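Local coordinates for protein b11L5F_LGL (Synthetic construct, PDB 6CZG) that is a de novo designed eight-stranded beta barrel, computationally redesigned and probably intended to bind a small fluorogenic ligand inside the barrel, at residues 17-20 against 26-29; 10-15 against 39-44. All coordinates share one frame; numbering follows the deposited sequence.

Contact 1: residues 17-20 against 26-29; sequences VTMT and TSQG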
loop_
_atom_site.group_PDB
_atom_site.type_symbol
_atom_site.label_atom_id
_atom_site.label_comp_id
_atom_site.label_asym_id
_atom_site.label_seq_id
_atom_site.Cartn_x
_atom_site.Cartn_y
_atom_site.Cartn_z
ATOM N N VAL A 17 -6.537 -4.737 2.522
ATOM C CA VAL A 17 -6.565 -3.550 1.675
ATOM C C VAL A 17 -7.726 -3.666 0.698
ATOM O O VAL A 17 -7.898 -4.707 0.047
ATOM C CB VAL A 17 -5.237 -3.371 0.920
ATOM C CG1 VAL A 17 -5.316 -2.182 -0.027
ATOM C CG2 VAL A 17 -4.087 -3.227 1.900
ATOM N N THR A 18 -8.515 -2.596 0.591
ATOM C CA THR A 18 -9.597 -2.505 -0.382
ATOM C C THR A 18 -9.363 -1.285 -1.266
ATOM O O THR A 18 -9.161 -0.177 -0.757
ATOM C CB THR A 18 -10.961 -2.415 0.306
ATOM O OG1 THR A 18 -11.099 -3.497 1.236
ATOM C CG2 THR A 18 -12.083 -2.494 -0.718
ATOM N N MET A 19 -9.385 -1.493 -2.582
ATOM C CA MET A 19 -9.030 -0.469 -3.554
ATOM C C MET A 19 -10.160 -0.202 -4.539
ATOM O O MET A 19 -10.935 -1.097 -4.886
ATOM C CB MET A 19 -7.774 -0.865 -4.334
ATOM C CG MET A 19 -6.518 -0.967 -3.489
ATOM S SD MET A 19 -5.779 0.646 -3.181
ATOM C CE MET A 19 -4.153 0.175 -2.601
ATOM N N THR A 20 -10.219 1.049 -4.998
ATOM C CA THR A 20 -11.175 1.515 -5.992
ATOM C C THR A 20 -10.477 2.470 -6.946
ATOM O O THR A 20 -9.723 3.345 -6.510
ATOM C CB THR A 20 -12.375 2.213 -5.343
ATOM O OG1 THR A 20 -12.844 1.444 -4.226
ATOM C CG2 THR A 20 -13.500 2.391 -6.368
ATOM N N THR A 26 -13.194 -2.314 -8.250
ATOM C CA THR A 26 -12.636 -2.526 -6.924
ATOM C C THR A 26 -11.745 -3.763 -6.915
ATOM O O THR A 26 -11.761 -4.585 -7.834
ATOM C CB THR A 26 -13.743 -2.676 -5.870
ATOM O OG1 THR A 26 -14.523 -3.845 -6.152
ATOM C CG2 THR A 26 -14.649 -1.453 -5.865
ATOM N N SER A 27 -10.962 -3.876 -5.847
ATOM C CA SER A 27 -10.118 -5.041 -5.620
ATOM C C SER A 27 -9.818 -5.117 -4.130
ATOM O O SER A 27 -10.061 -4.171 -3.380
ATOM C CB SER A 27 -8.831 -4.977 -6.449
ATOM O OG SER A 27 -7.972 -3.951 -5.984
ATOM N N GLN A 28 -9.311 -6.269 -3.703
ATOM C CA GLN A 28 -8.979 -6.458 -2.301
ATOM C C GLN A 28 -7.786 -7.392 -2.191
ATOM O O GLN A 28 -7.490 -8.168 -3.102
ATOM C CB GLN A 28 -10.172 -7.002 -1.504
ATOM C CG GLN A 28 -10.675 -8.362 -1.969
ATOM C CD GLN A 28 -11.637 -8.260 -3.138
ATOM O OE1 GLN A 28 -12.474 -7.359 -3.191
ATOM N NE2 GLN A 28 -11.525 -9.188 -4.082
ATOM N N GLY A 29 -7.107 -7.309 -1.054
ATOM C CA GLY A 29 -5.957 -8.156 -0.827
ATOM C C GLY A 29 -5.299 -7.834 0.492
ATOM O O GLY A 29 -5.940 -7.331 1.416
#
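Val17 opens a run of antiparallel pairing by exchanging two backbone hydrogen bonds with Gly29: its N reaches Gly29 O at 2.9 Å, nearly straight at the hydrogen (176°), and its O receives Gly29 N, also at 2.9 Å but more bent. Val17 O has a second, weaker visitor, Gln28 CA at 3.1 Å, a CA-H...O contact. Thr18 faces Gln28 as a non-hydrogen-bonded pair, which draws their CA atoms to 4.4 Å; Thr18 CG2 lies 3.7 Å from Ser27 O. Met19 repeats the doubly bonded pattern with Ser27. On the face that Val17 also occupies, Met19 CB rests against Ser27 OG at 3.5 Å, while a bend at chi2 (-81°) leads the sulfur end away from the serine. Thr20 and Thr26 stand side by side, pointing the same way, with Thr20 OG1 3.8 Å from Thr26 CG2. The segment axes run at 163°, so antiparallel; with only five residues between the segments, strands 13-20 and 26-37 form a beta hairpin. Met31 of the latter strand packs on Val17 and Met19, and strand 106-114 takes the other edge through backbone bonds of Thr18 with Thr110 and Thr20 with Thr108, which closes the barrel.

Contact 2: residues 10-15 against 39-44; sequences LLPGTW and YTLDVK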
loop_
_atom_site.group_PDB
_atom_site.type_symbol
_atom_site.label_atom_id
_atom_site.label_comp_id
_atom_site.label_asym_id
_atom_site.label_seq_id
_atom_site.Cartn_x
_atom_site.Cartn_y
_atom_site.Cartn_z
ATOM N N LEU A 10 3.741 2.634 13.133
ATOM C CA LEU A 10 2.487 1.898 13.241
ATOM C C LEU A 10 2.217 0.963 12.067
ATOM O O LEU A 10 1.317 0.123 12.163
ATOM C CB LEU A 10 1.315 2.877 13.384
ATOM C CG LEU A 10 1.294 3.697 14.674
ATOM C CD1 LEU A 10 0.058 4.581 14.727
ATOM C CD2 LEU A 10 1.362 2.785 15.889
ATOM N N LEU A 11 2.968 1.079 10.973
ATOM C CA LEU A 11 2.715 0.298 9.764
ATOM C C LEU A 11 3.125 -1.179 9.792
ATOM O O LEU A 11 2.456 -1.983 9.129
ATOM C CB LEU A 11 3.395 0.973 8.571
ATOM C CG LEU A 11 2.512 1.960 7.803
ATOM C CD1 LEU A 11 3.278 2.596 6.654
ATOM C CD2 LEU A 11 1.249 1.272 7.302
ATOM N N PRO A 12 4.193 -1.591 10.487
ATOM C CA PRO A 12 4.631 -2.993 10.382
ATOM C C PRO A 12 3.514 -3.986 10.675
ATOM O O PRO A 12 2.762 -3.839 11.641
ATOM C CB PRO A 12 5.749 -3.089 11.424
ATOM C CG PRO A 12 6.305 -1.731 11.484
ATOM C CD PRO A 12 5.131 -0.813 11.321
ATOM N N GLY A 13 3.410 -5.012 9.825
ATOM C CA GLY A 13 2.403 -6.038 9.981
ATOM C C GLY A 13 1.578 -6.196 8.721
ATOM O O GLY A 13 1.974 -5.759 7.635
ATOM N N THR A 14 0.415 -6.828 8.872
ATOM C CA THR A 14 -0.452 -7.177 7.755
ATOM C C THR A 14 -1.725 -6.338 7.779
ATOM O O THR A 14 -2.326 -6.129 8.841
ATOM C CB THR A 14 -0.801 -8.669 7.790
ATOM O OG1 THR A 14 0.382 -9.441 7.548
ATOM C CG2 THR A 14 -1.844 -9.016 6.735
ATOM N N TRP A 15 -2.139 -5.873 6.600
ATOM C CA TRP A 15 -3.320 -5.034 6.449
ATOM C C TRP A 15 -4.209 -5.590 5.347
ATOM O O TRP A 15 -3.722 -5.933 4.264
ATOM C CB TRP A 15 -2.929 -3.587 6.122
ATOM C CG TRP A 15 -2.028 -2.959 7.138
ATOM C CD1 TRP A 15 -0.686 -3.165 7.282
ATOM C CD2 TRP A 15 -2.400 -2.018 8.150
ATOM N NE1 TRP A 15 -0.202 -2.413 8.324
ATOM C CE2 TRP A 15 -1.233 -1.699 8.873
ATOM C CE3 TRP A 15 -3.606 -1.413 8.515
ATOM C CZ2 TRP A 15 -1.239 -0.804 9.940
ATOM C CZ3 TRP A 15 -3.610 -0.525 9.576
ATOM C CH2 TRP A 15 -2.434 -0.230 10.277
ATOM N N TYR A 39 13.485 5.312 8.446
ATOM C CA TYR A 39 12.743 6.177 7.546
ATOM C C TYR A 39 11.917 5.419 6.517
ATOM O O TYR A 39 11.058 6.032 5.875
ATOM C CB TYR A 39 13.706 7.118 6.801
ATOM C CG TYR A 39 14.824 7.669 7.659
ATOM C CD1 TYR A 39 14.667 8.849 8.374
ATOM C CD2 TYR A 39 16.042 7.005 7.753
ATOM C CE1 TYR A 39 15.690 9.352 9.158
ATOM C CE2 TYR A 39 17.068 7.499 8.534
ATOM C CZ TYR A 39 16.887 8.673 9.235
ATOM O OH TYR A 39 17.907 9.169 10.014
ATOM N N THR A 40 12.145 4.115 6.339
ATOM C CA THR A 40 11.508 3.366 5.266
ATOM C C THR A 40 11.107 1.978 5.740
ATOM O O THR A 40 11.702 1.418 6.665
ATOM C CB THR A 40 12.426 3.215 4.041
ATOM O OG1 THR A 40 13.670 2.629 4.443
ATOM C CG2 THR A 40 12.686 4.558 3.384
ATOM N N LEU A 41 10.092 1.424 5.080
ATOM C CA LEU A 41 9.679 0.042 5.263
ATOM C C LEU A 41 9.518 -0.607 3.898
ATOM O O LEU A 41 9.255 0.070 2.903
ATOM C CB LEU A 41 8.359 -0.069 6.040
ATOM C CG LEU A 41 8.301 0.535 7.442
ATOM C CD1 LEU A 41 7.372 1.731 7.440
ATOM C CD2 LEU A 41 7.831 -0.499 8.446
ATOM N N ASP A 42 9.697 -1.923 3.848
ATOM C CA ASP A 42 9.392 -2.680 2.644
ATOM C C ASP A 42 7.924 -3.081 2.657
ATOM O O ASP A 42 7.391 -3.495 3.691
ATOM C CB ASP A 42 10.278 -3.922 2.537
ATOM C CG ASP A 42 11.726 -3.580 2.257
ATOM O OD1 ASP A 42 11.974 -2.609 1.512
ATOM O OD2 ASP A 42 12.617 -4.285 2.778
ATOM N N VAL A 43 7.267 -2.952 1.506
ATOM C CA VAL A 43 5.852 -3.280 1.374
ATOM C C VAL A 43 5.700 -4.395 0.351
ATOM O O VAL A 43 6.313 -4.355 -0.724
ATOM C CB VAL A 43 5.008 -2.048 0.988
ATOM C CG1 VAL A 43 5.521 -1.407 -0.292
ATOM C CG2 VAL A 43 3.542 -2.433 0.842
ATOM N N LYS A 44 4.906 -5.404 0.701
ATOM C CA LYS A 44 4.546 -6.492 -0.197
ATOM C C LYS A 44 3.031 -6.526 -0.324
ATOM O O LYS A 44 2.325 -6.674 0.680
ATOM C CB LYS A 44 5.079 -7.831 0.314
ATOM C CG LYS A 44 6.582 -7.993 0.163
ATOM C CD LYS A 44 6.981 -9.458 0.194
ATOM C CE LYS A 44 8.440 -9.626 0.587
ATOM N NZ LYS A 44 8.980 -8.410 1.255
#
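Pro12 and Leu41 form the tight part of this contact: Leu41 CD2 lies 3.6 Å from Pro12 CG and 4.0 Å from Pro12 CD, so one methyl meets one end of the pyrrolidine ring, the two side chains crossing at about a right angle. Leu41 chi1 (-59°) places CG beside the backbone N; beyond it the two methyls part, CD2 to the proline and CD1 to Leu11. That second touch is looser, with Leu11 CB 4.2 Å from Leu41 CD1. The interaction is purely apolar and small, 113 Å² in all; Leu11 and Leu41 are buried, whereas Pro12 remains partly exposed and marks the side nearer solvent. The turn that presents Leu11 and Pro12 is tied to the following strand by Trp15, whose NE1 donates to Leu11 O at 2.8 Å in a nearly straight bond (168°), the oxygen lying close to the indole plane. Around the contact, strand 26-37 lies between strands 13-20 and 40-48 in the sheet and supplies Phe33 against Leu11 and Pro35 against Pro12. Met69 of strand 68-75 touches both leucines. Through Leu41, Phe33, Pro35 and Met69, Leu11 and Pro12 join the segment after helix 6-10 to the barrel wall, where Val61 of strand 54-65 is a further neighbour of Leu41.

Both contacts draw on strand 13-20 or the turn leading into it, yet they lie on opposite sides of the chain's centre, about 17 Å apart between contact centres. Contact 1 is a surface contact between adjacent strands: backbone hydrogen bonds carry it, its polar side chains are exposed or partly exposed, and it buries 301 Å². Contact 2 is a buried meeting of the loop leading into strand 13-20 with strand 40-48, two elements not adjacent in the sheet, and it rests on aliphatic carbons alone. Strand 26-37 connects them, pairing directly with 17-20 in contact 1 and bridging the sheet between the two elements of contact 2. Contact 1 sets strand register by backbone bonds; contact 2 is apolar side-chain packing next to helix 6-10.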